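Local coordinates for protein Poly(A) ribonuclease pop2 (Schizosaccharomyces pombe, PDB 2P51) that removes the poly(A) tails of mRNAs as the metal-dependent 3'-exoribonuclease and catalytic component of the CCR4-NOT complex, at residues A[172-180]-A[192-203]; A[84-92]-A[104-112]. One frame throughout, in Å; residues are numbered along the deposited sequence. Where two conformers were deposited one is given.

Interaction 1 of 2, residues A[172-180]-A[192-203]; sequences DFAYLLKAM and FYKILCIYFPKN. With MG (magnesium ion), chain B.
Phe-173 turns its edge to the face of Phe-200 in an edge-to-face pair, the ring planes inclined at 52° and the centroids 4.8 Å apart. Its CE1 lies over that face, displaced toward the rim, and CZ of Phe-173 reaches CB of Asn-203 at 3.8 Å. The side chain of Leu-196 crosses that of Phe-173 at about a right angle, its CD2 3.7 Å from CG of Phe-173. One turn on, Leu-177 is a knob in a hole made by Phe-192, Ile-195, Leu-196 and Tyr-199. With CG anti to the backbone N (chi1 -170°), its two methyls part: CD1 meets Ile-195 CG2 at 3.6 Å, while CD2 leans on Phe-192. This is apolar helix-helix packing in the DEDD nuclease fold, the helices crossing at 77°, and helix 170-181 also carries Asp-172, a ligand of the catalytic metal. There OD2 binds a magnesium ion at 2.1 Å, shared with Asp-51, and OD1 accepts a hydrogen bond from a metal-bound water. Met-180, bent at its last torsion, sets its CE between two rings, 3.7 Å from Phe-200 CZ, and its sulfur makes an oblique Met-aromatic contact with Tyr-199. Asn-203, where the next strand begins, donates from ND2 to O of Phe-200, the first residue past the helix, at 2.9 Å.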
loop_
_atom_site.group_PDB
_atom_site.type_symbol
_atom_site.label_atom_id
_atom_site.label_comp_id
_atom_site.label_asym_id
_atom_site.label_seq_id
_atom_site.Cartn_x
_atom_site.Cartn_y
_atom_site.Cartn_z
ATOM N N ASP A 172 -1.969 2.101 -5.167
ATOM C CA ASP A 172 -1.658 1.106 -4.153
ATOM C C ASP A 172 -2.868 0.209 -3.884
ATOM O O ASP A 172 -2.787 -1.044 -3.871
ATOM C CB ASP A 172 -1.176 1.825 -2.901
ATOM C CG ASP A 172 0.168 2.478 -2.988
ATOM O OD1 ASP A 172 0.933 2.045 -3.899
ATOM O OD2 ASP A 172 0.508 3.430 -2.248
ATOM N N PHE A 173 -4.042 0.849 -3.690
ATOM C CA PHE A 173 -5.258 0.051 -3.453
ATOM C C PHE A 173 -5.633 -0.712 -4.729
ATOM O O PHE A 173 -6.114 -1.863 -4.646
ATOM C CB PHE A 173 -6.453 0.915 -3.048
ATOM C CG PHE A 173 -6.689 1.084 -1.568
ATOM C CD1 PHE A 173 -6.686 -0.009 -0.713
ATOM C CD2 PHE A 173 -6.902 2.330 -1.029
ATOM C CE1 PHE A 173 -6.891 0.070 0.677
ATOM C CE2 PHE A 173 -7.128 2.428 0.331
ATOM C CZ PHE A 173 -7.120 1.347 1.192
ATOM N N ALA A 174 -5.474 -0.121 -5.913
ATOM C CA ALA A 174 -5.811 -0.823 -7.158
ATOM C C ALA A 174 -4.965 -2.086 -7.272
ATOM O O ALA A 174 -5.471 -3.150 -7.708
ATOM C CB ALA A 174 -5.680 0.074 -8.374
ATOM N N TYR A 175 -3.677 -2.022 -6.895
ATOM C CA TYR A 175 -2.839 -3.237 -7.020
ATOM C C TYR A 175 -3.318 -4.323 -6.069
ATOM O O TYR A 175 -3.250 -5.500 -6.454
ATOM C CB TYR A 175 -1.370 -2.896 -6.751
ATOM C CG TYR A 175 -0.676 -2.540 -8.066
ATOM C CD1 TYR A 175 -0.265 -1.271 -8.410
ATOM C CD2 TYR A 175 -0.472 -3.581 -8.958
ATOM C CE1 TYR A 175 0.371 -0.981 -9.627
ATOM C CE2 TYR A 175 0.134 -3.315 -10.156
ATOM C CZ TYR A 175 0.553 -2.037 -10.499
ATOM O OH TYR A 175 1.152 -1.863 -11.716
ATOM N N LEU A 176 -3.795 -3.954 -4.888
ATOM C CA LEU A 176 -4.265 -4.995 -3.982
ATOM C C LEU A 176 -5.582 -5.555 -4.513
ATOM O O LEU A 176 -5.812 -6.780 -4.445
ATOM C CB LEU A 176 -4.438 -4.541 -2.523
ATOM C CG LEU A 176 -3.173 -4.777 -1.659
ATOM C CD1 LEU A 176 -2.059 -3.834 -2.102
ATOM C CD2 LEU A 176 -3.509 -4.645 -0.186
ATOM N N LEU A 177 -6.430 -4.645 -5.063
ATOM C CA LEU A 177 -7.680 -5.255 -5.606
ATOM C C LEU A 177 -7.406 -6.142 -6.789
ATOM O O LEU A 177 -8.026 -7.218 -6.948
ATOM C CB LEU A 177 -8.693 -4.150 -5.955
ATOM C CG LEU A 177 -10.110 -4.616 -6.307
ATOM C CD1 LEU A 177 -10.850 -5.086 -5.046
ATOM C CD2 LEU A 177 -10.911 -3.529 -7.013
ATOM N N LYS A 178 -6.496 -5.754 -7.659
ATOM C CA LYS A 178 -6.077 -6.589 -8.797
ATOM C C LYS A 178 -5.570 -7.943 -8.320
ATOM O O LYS A 178 -5.871 -9.018 -8.835
ATOM C CB LYS A 178 -4.995 -5.861 -9.609
ATOM C CG LYS A 178 -4.273 -6.709 -10.626
ATOM C CD LYS A 178 -3.185 -5.917 -11.362
ATOM C CE LYS A 178 -2.493 -6.810 -12.424
ATOM N NZ LYS A 178 -1.257 -6.086 -12.925
ATOM N N ALA A 179 -4.743 -7.964 -7.277
ATOM C CA ALA A 179 -4.216 -9.210 -6.758
ATOM C C ALA A 179 -5.369 -10.072 -6.253
ATOM O O ALA A 179 -5.474 -11.269 -6.582
ATOM C CB ALA A 179 -3.235 -8.950 -5.634
ATOM N N MET A 180 -6.269 -9.495 -5.457
ATOM C CA MET A 180 -7.320 -10.354 -4.901
ATOM C C MET A 180 -8.310 -10.845 -5.944
ATOM O O MET A 180 -8.843 -11.937 -5.772
ATOM C CB MET A 180 -8.058 -9.571 -3.800
ATOM C CG MET A 180 -7.170 -9.467 -2.562
ATOM S SD MET A 180 -8.038 -8.664 -1.190
ATOM C CE MET A 180 -8.381 -7.063 -1.911
ATOM N N PHE A 192 -15.230 0.664 -9.101
ATOM C CA PHE A 192 -14.003 0.356 -8.382
ATOM C C PHE A 192 -14.189 0.694 -6.919
ATOM O O PHE A 192 -13.847 -0.130 -6.055
ATOM C CB PHE A 192 -12.887 1.177 -8.998
ATOM C CG PHE A 192 -11.597 1.215 -8.223
ATOM C CD1 PHE A 192 -10.718 0.149 -8.393
ATOM C CD2 PHE A 192 -11.258 2.255 -7.383
ATOM C CE1 PHE A 192 -9.509 0.136 -7.707
ATOM C CE2 PHE A 192 -10.072 2.210 -6.691
ATOM C CZ PHE A 192 -9.179 1.163 -6.827
ATOM N N TYR A 193 -14.709 1.905 -6.639
ATOM C CA TYR A 193 -14.877 2.364 -5.280
ATOM C C TYR A 193 -15.805 1.444 -4.505
ATOM O O TYR A 193 -15.564 1.113 -3.327
ATOM C CB TYR A 193 -15.453 3.786 -5.330
ATOM C CG TYR A 193 -15.554 4.399 -3.946
ATOM C CD1 TYR A 193 -14.419 4.861 -3.262
ATOM C CD2 TYR A 193 -16.807 4.503 -3.349
ATOM C CE1 TYR A 193 -14.537 5.413 -2.007
ATOM C CE2 TYR A 193 -16.909 5.052 -2.087
ATOM C CZ TYR A 193 -15.788 5.493 -1.427
ATOM O OH TYR A 193 -15.936 6.054 -0.174
ATOM N N LYS A 194 -16.898 1.020 -5.116
ATOM C CA LYS A 194 -17.843 0.150 -4.424
ATOM C C LYS A 194 -17.208 -1.154 -3.974
ATOM O O LYS A 194 -17.368 -1.639 -2.849
ATOM C CB LYS A 194 -18.993 -0.158 -5.385
ATOM C CG LYS A 194 -20.018 -1.136 -4.905
ATOM C CD LYS A 194 -21.243 -0.858 -5.833
ATOM C CE LYS A 194 -21.008 0.562 -6.378
ATOM N NZ LYS A 194 -21.404 1.619 -5.407
ATOM N N ILE A 195 -16.462 -1.777 -4.890
ATOM C CA ILE A 195 -15.846 -3.068 -4.543
ATOM C C ILE A 195 -14.714 -2.833 -3.588
ATOM O O ILE A 195 -14.513 -3.601 -2.641
ATOM C CB ILE A 195 -15.342 -3.685 -5.872
ATOM C CG1 ILE A 195 -16.519 -4.022 -6.792
ATOM C CG2 ILE A 195 -14.423 -4.847 -5.616
ATOM C CD1 ILE A 195 -16.225 -4.549 -8.164
ATOM N N LEU A 196 -13.980 -1.730 -3.797
ATOM C CA LEU A 196 -12.885 -1.470 -2.854
ATOM C C LEU A 196 -13.405 -1.343 -1.433
ATOM O O LEU A 196 -12.747 -1.903 -0.552
ATOM C CB LEU A 196 -12.135 -0.177 -3.148
ATOM C CG LEU A 196 -10.760 -0.038 -2.512
ATOM C CD1 LEU A 196 -9.760 -1.075 -3.075
ATOM C CD2 LEU A 196 -10.237 1.357 -2.744
ATOM N N CYS A 197 -14.513 -0.654 -1.235
ATOM C CA CYS A 197 -15.010 -0.443 0.142
ATOM C C CYS A 197 -15.616 -1.696 0.745
ATOM O O CYS A 197 -15.868 -1.821 1.937
ATOM C CB CYS A 197 -15.990 0.754 0.159
ATOM S SG CYS A 197 -15.062 2.314 -0.132
ATOM N N ILE A 198 -15.835 -2.742 -0.086
ATOM C CA ILE A 198 -16.252 -4.018 0.574
ATOM C C ILE A 198 -15.052 -4.747 1.153
ATOM O O ILE A 198 -15.091 -5.303 2.258
ATOM C CB ILE A 198 -17.013 -4.860 -0.455
ATOM C CG1 ILE A 198 -18.384 -4.253 -0.819
ATOM C CG2 ILE A 198 -17.140 -6.320 -0.025
ATOM C CD1 ILE A 198 -18.987 -4.904 -2.048
ATOM N N TYR A 199 -13.935 -4.783 0.397
ATOM C CA TYR A 199 -12.730 -5.424 0.918
ATOM C C TYR A 199 -12.023 -4.602 1.991
ATOM O O TYR A 199 -11.424 -5.212 2.895
ATOM C CB TYR A 199 -11.725 -5.681 -0.237
ATOM C CG TYR A 199 -12.161 -6.838 -1.103
ATOM C CD1 TYR A 199 -11.808 -8.168 -0.803
ATOM C CD2 TYR A 199 -12.934 -6.590 -2.241
ATOM C CE1 TYR A 199 -12.228 -9.214 -1.637
ATOM C CE2 TYR A 199 -13.358 -7.628 -3.067
ATOM C CZ TYR A 199 -13.005 -8.944 -2.745
ATOM O OH TYR A 199 -13.426 -9.965 -3.586
ATOM N N PHE A 200 -12.072 -3.269 1.893
ATOM C CA PHE A 200 -11.416 -2.372 2.838
ATOM C C PHE A 200 -12.479 -1.432 3.422
ATOM O O PHE A 200 -12.517 -0.245 3.080
ATOM C CB PHE A 200 -10.330 -1.537 2.138
ATOM C CG PHE A 200 -9.327 -2.452 1.408
ATOM C CD1 PHE A 200 -8.270 -3.020 2.091
ATOM C CD2 PHE A 200 -9.448 -2.708 0.043
ATOM C CE1 PHE A 200 -7.331 -3.818 1.450
ATOM C CE2 PHE A 200 -8.522 -3.525 -0.610
ATOM C CZ PHE A 200 -7.441 -4.085 0.097
ATOM N N PRO A 201 -13.386 -1.937 4.251
ATOM C CA PRO A 201 -14.520 -1.139 4.668
ATOM C C PRO A 201 -14.174 0.050 5.548
ATOM O O PRO A 201 -15.016 0.953 5.666
ATOM C CB PRO A 201 -15.385 -2.139 5.447
ATOM C CG PRO A 201 -14.412 -3.212 5.892
ATOM C CD PRO A 201 -13.443 -3.348 4.739
ATOM N N LYS A 202 -13.006 0.073 6.168
ATOM C CA LYS A 202 -12.586 1.209 6.995
ATOM C C LYS A 202 -11.174 1.598 6.602
ATOM O O LYS A 202 -10.224 0.874 6.947
ATOM C CB LYS A 202 -12.653 0.807 8.464
ATOM C CG LYS A 202 -12.131 1.863 9.435
ATOM C CD LYS A 202 -12.504 1.558 10.887
ATOM C CE LYS A 202 -12.180 2.761 11.738
ATOM N NZ LYS A 202 -11.055 2.639 12.679
ATOM N N ASN A 203 -11.049 2.693 5.873
ATOM C CA ASN A 203 -9.690 3.068 5.425
ATOM C C ASN A 203 -9.568 4.588 5.479
ATOM O O ASN A 203 -10.582 5.325 5.419
ATOM C CB ASN A 203 -9.419 2.443 4.063
ATOM C CG ASN A 203 -10.249 2.961 2.926
ATOM O OD1 ASN A 203 -10.043 4.105 2.489
ATOM N ND2 ASN A 203 -11.188 2.230 2.349
HETATM MG MG MG B . 2.310 4.549 -2.164
HETATM O O HOH W 1 2.766 3.929 -4.081
HETATM O O HOH W 2 1.735 5.443 -0.398
HETATM O O HOH W 3 4.093 5.467 -2.134
HETATM O O HOH W 4 1.380 6.273 -3.002
#

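Interaction 2 of 2, residues A[84-92]-A[104-112]; sequences KIIQIGLAL and CTWQFNFTF
Strands 87-92 and 105-109 run antiparallel at 164°, with Ile-88 facing Phe-108 and Leu-90 facing Trp-106 as hydrogen-bonded pairs, each joined by two N-H to O=C bonds. Phe-110 N adds a further bond to Ile-86 O at 2.9 Å. Ile-86 and Gln-87 both face Glu-53 of the next strand, a classic beta bulge. On the apolar side, the ring of Phe-110 takes Ile-85 CG2 over one face, 3.9 Å from CG of Phe-110, and CE2 of Phe-110 lies 3.5 Å from Ile-88 CG1. Leu-90 CD1 touches Phe-108 CE2 at 3.8 Å, and helix 31-41 packs on Phe-108 and Trp-106. Beyond the strands, Ile-86 CG1 makes a CH-pi contact with Phe-112, 4.1 Å from the ring centroid, while CD1 sits above the ring centre.

The other side is polar. Gln-87 and Asn-109 lie side by side, their amide planes 39° apart. Extended beyond CG (chi2 180°), Gln-87 places NE2 2.9 Å from Asn-109 OD1, in a bond nearly along the C=O axis. Gln-237 also accepts from this NE2, and Gln-87 OE1 receives the N-H of Ala-238. Held at both ends of its amide, Gln-87 has its rotation fixed beside Glu-53, a metal ligand, so these bonds probably help to order the second shell of the active site.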
loop_
_atom_site.group_PDB
_atom_site.type_symbol
_atom_site.label_atom_id
_atom_site.label_comp_id
_atom_site.label_asym_id
_atom_site.label_seq_id
_atom_site.Cartn_x
_atom_site.Cartn_y
_atom_site.Cartn_z
ATOM N N LYS A 84 3.000 -5.369 -13.719
ATOM C CA LYS A 84 2.973 -6.243 -12.540
ATOM C C LYS A 84 3.488 -5.587 -11.270
ATOM O O LYS A 84 4.473 -4.852 -11.244
ATOM C CB LYS A 84 3.830 -7.480 -12.827
ATOM C CG LYS A 84 3.222 -8.378 -13.912
ATOM C CD LYS A 84 4.221 -9.513 -14.193
ATOM C CE LYS A 84 3.524 -10.436 -15.211
ATOM N NZ LYS A 84 4.398 -11.605 -15.460
ATOM N N ILE A 85 2.796 -5.907 -10.181
ATOM C CA ILE A 85 3.238 -5.490 -8.848
ATOM C C ILE A 85 4.624 -6.029 -8.501
ATOM O O ILE A 85 4.937 -7.142 -8.912
ATOM C CB ILE A 85 2.197 -5.957 -7.807
ATOM C CG1 ILE A 85 2.388 -5.340 -6.432
ATOM C CG2 ILE A 85 2.155 -7.498 -7.683
ATOM C CD1 ILE A 85 2.294 -3.872 -6.313
ATOM N N ILE A 86 5.380 -5.208 -7.745
ATOM C CA ILE A 86 6.739 -5.620 -7.354
ATOM C C ILE A 86 6.831 -5.809 -5.851
ATOM O O ILE A 86 7.482 -6.789 -5.406
ATOM C CB ILE A 86 7.788 -4.615 -7.914
ATOM C CG1 ILE A 86 7.852 -4.694 -9.449
ATOM C CG2 ILE A 86 9.166 -4.845 -7.322
ATOM C CD1 ILE A 86 8.634 -3.564 -10.131
ATOM N N GLN A 87 6.226 -4.967 -5.044
ATOM C CA GLN A 87 6.270 -5.183 -3.618
ATOM C C GLN A 87 4.962 -4.684 -2.969
ATOM O O GLN A 87 4.389 -3.711 -3.454
ATOM C CB GLN A 87 7.341 -4.399 -2.835
ATOM C CG GLN A 87 8.760 -4.842 -2.956
ATOM C CD GLN A 87 9.724 -3.996 -2.156
ATOM O OE1 GLN A 87 9.526 -2.753 -2.074
ATOM N NE2 GLN A 87 10.753 -4.590 -1.619
ATOM N N ILE A 88 4.556 -5.311 -1.886
ATOM C CA ILE A 88 3.509 -4.762 -1.022
ATOM C C ILE A 88 4.067 -4.675 0.386
ATOM O O ILE A 88 4.647 -5.667 0.847
ATOM C CB ILE A 88 2.219 -5.607 -0.978
ATOM C CG1 ILE A 88 1.541 -5.672 -2.350
ATOM C CG2 ILE A 88 1.266 -5.101 0.105
ATOM C CD1 ILE A 88 0.357 -6.596 -2.494
ATOM N N GLY A 89 3.876 -3.560 1.053
ATOM C CA GLY A 89 4.301 -3.379 2.455
ATOM C C GLY A 89 3.093 -3.319 3.369
ATOM O O GLY A 89 2.148 -2.574 3.039
ATOM N N LEU A 90 3.105 -4.131 4.435
ATOM C CA LEU A 90 2.042 -4.089 5.415
ATOM C C LEU A 90 2.650 -3.888 6.815
ATOM O O LEU A 90 3.392 -4.748 7.273
ATOM C CB LEU A 90 1.214 -5.375 5.410
ATOM C CG LEU A 90 0.523 -5.819 4.126
ATOM C CD1 LEU A 90 -0.207 -7.143 4.326
ATOM C CD2 LEU A 90 -0.435 -4.734 3.629
ATOM N N ALA A 91 2.298 -2.788 7.469
ATOM C CA ALA A 91 2.785 -2.451 8.792
ATOM C C ALA A 91 1.608 -2.477 9.768
ATOM O O ALA A 91 0.660 -1.707 9.624
ATOM C CB ALA A 91 3.467 -1.080 8.775
ATOM N N LEU A 92 1.701 -3.365 10.763
ATOM C CA LEU A 92 0.617 -3.512 11.730
ATOM C C LEU A 92 0.900 -2.654 12.957
ATOM O O LEU A 92 2.023 -2.560 13.430
ATOM C CB LEU A 92 0.437 -4.931 12.185
ATOM C CG LEU A 92 -0.418 -5.846 11.272
ATOM C CD1 LEU A 92 -0.022 -5.890 9.827
ATOM C CD2 LEU A 92 -0.386 -7.262 11.904
ATOM N N CYS A 104 8.171 -4.481 12.789
ATOM C CA CYS A 104 7.604 -3.151 12.534
ATOM C C CYS A 104 6.792 -3.195 11.241
ATOM O O CYS A 104 5.829 -2.444 11.120
ATOM C CB CYS A 104 8.695 -2.088 12.445
ATOM S SG CYS A 104 9.807 -1.890 13.868
ATOM N N THR A 105 7.166 -4.027 10.266
ATOM C CA THR A 105 6.491 -4.058 8.970
ATOM C C THR A 105 6.888 -5.323 8.214
ATOM O O THR A 105 7.965 -5.893 8.446
ATOM C CB THR A 105 6.820 -2.778 8.172
ATOM O OG1 THR A 105 6.053 -2.747 6.964
ATOM C CG2 THR A 105 8.297 -2.727 7.762
ATOM N N TRP A 106 6.035 -5.796 7.298
ATOM C CA TRP A 106 6.329 -6.884 6.391
ATOM C C TRP A 106 6.470 -6.323 4.977
ATOM O O TRP A 106 5.709 -5.420 4.597
ATOM C CB TRP A 106 5.183 -7.909 6.350
ATOM C CG TRP A 106 5.208 -8.861 7.517
ATOM C CD1 TRP A 106 5.769 -10.121 7.495
ATOM C CD2 TRP A 106 4.679 -8.672 8.838
ATOM N NE1 TRP A 106 5.615 -10.717 8.735
ATOM C CE2 TRP A 106 4.962 -9.870 9.561
ATOM C CE3 TRP A 106 4.008 -7.631 9.488
ATOM C CZ2 TRP A 106 4.584 -10.039 10.896
ATOM C CZ3 TRP A 106 3.622 -7.781 10.809
ATOM C CH2 TRP A 106 3.911 -8.979 11.500
ATOM N N GLN A 107 7.399 -6.910 4.248
ATOM C CA GLN A 107 7.594 -6.539 2.873
ATOM C C GLN A 107 7.453 -7.793 2.007
ATOM O O GLN A 107 8.308 -8.667 2.029
ATOM C CB GLN A 107 8.992 -5.936 2.727
ATOM C CG GLN A 107 9.389 -5.534 1.319
ATOM C CD GLN A 107 10.539 -4.514 1.419
ATOM O OE1 GLN A 107 10.225 -3.310 1.419
ATOM N NE2 GLN A 107 11.765 -4.997 1.469
ATOM N N PHE A 108 6.380 -7.857 1.214
ATOM C CA PHE A 108 6.091 -8.969 0.330
ATOM C C PHE A 108 6.724 -8.682 -1.026
ATOM O O PHE A 108 6.422 -7.618 -1.600
ATOM C CB PHE A 108 4.574 -9.119 0.161
ATOM C CG PHE A 108 3.912 -9.542 1.462
ATOM C CD1 PHE A 108 3.681 -10.889 1.709
ATOM C CD2 PHE A 108 3.553 -8.626 2.419
ATOM C CE1 PHE A 108 3.097 -11.275 2.910
ATOM C CE2 PHE A 108 2.978 -9.021 3.628
ATOM C CZ PHE A 108 2.763 -10.346 3.908
ATOM N N ASN A 109 7.579 -9.570 -1.504
ATOM C CA ASN A 109 8.311 -9.350 -2.757
ATOM C C ASN A 109 7.776 -10.230 -3.878
ATOM O O ASN A 109 7.777 -11.468 -3.692
ATOM C CB ASN A 109 9.797 -9.661 -2.477
ATOM C CG ASN A 109 10.355 -8.693 -1.426
ATOM O OD1 ASN A 109 10.418 -7.476 -1.662
ATOM N ND2 ASN A 109 10.721 -9.264 -0.281
ATOM N N PHE A 110 7.298 -9.645 -4.967
ATOM C CA PHE A 110 6.544 -10.391 -5.975
ATOM C C PHE A 110 7.369 -10.703 -7.214
ATOM O O PHE A 110 8.345 -10.027 -7.566
ATOM C CB PHE A 110 5.297 -9.588 -6.383
ATOM C CG PHE A 110 4.318 -9.589 -5.214
ATOM C CD1 PHE A 110 3.426 -10.637 -5.038
ATOM C CD2 PHE A 110 4.321 -8.580 -4.269
ATOM C CE1 PHE A 110 2.529 -10.655 -3.980
ATOM C CE2 PHE A 110 3.421 -8.555 -3.219
ATOM C CZ PHE A 110 2.538 -9.632 -3.064
ATOM N N THR A 111 6.930 -11.753 -7.897
ATOM C CA THR A 111 7.629 -12.244 -9.100
ATOM C C THR A 111 7.694 -11.164 -10.180
ATOM O O THR A 111 6.736 -10.426 -10.445
ATOM C CB THR A 111 6.910 -13.495 -9.614
ATOM O OG1 THR A 111 7.740 -14.100 -10.617
ATOM C CG2 THR A 111 5.575 -13.123 -10.252
ATOM N N PHE A 112 8.840 -11.036 -10.853
ATOM C CA PHE A 112 9.004 -9.999 -11.888
ATOM C C PHE A 112 10.159 -10.453 -12.757
ATOM O O PHE A 112 11.080 -11.136 -12.240
ATOM C CB PHE A 112 9.282 -8.652 -11.199
ATOM C CG PHE A 112 9.005 -7.509 -12.144
ATOM C CD1 PHE A 112 7.696 -7.037 -12.263
ATOM C CD2 PHE A 112 10.018 -6.921 -12.908
ATOM C CE1 PHE A 112 7.402 -5.997 -13.148
ATOM C CE2 PHE A 112 9.703 -5.898 -13.780
ATOM C CZ PHE A 112 8.401 -5.443 -13.909
HETATM O O HOH W 5 4.196 -9.730 -9.720
HETATM O O HOH W 6 4.083 -0.782 12.591
HETATM O O HOH W 7 3.939 -4.699 11.755
#

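From the N terminus, strand 47-53 brings in Asp-51 and Glu-53, and interaction 2 then closes the beta hairpin of strands 87-93 and 105-109, whose first strand lies beside 47-53 in the sheet. Interaction 1 opens only later, closing the short connection between helices 170-181 and 189-199. The two loops are therefore in series, neither nested nor crossed. In space they meet: Leu-176 CD1 packs against Ile-88 CD1 at 3.7 Å, and Tyr-175 rests on Ile-85, so helix 170-181 lies against the sheet. Strand 47-53 ties the two together, hydrogen-bonding to the hairpin while its Asp-51 shares a magnesium ion with Asp-172 of interaction 1.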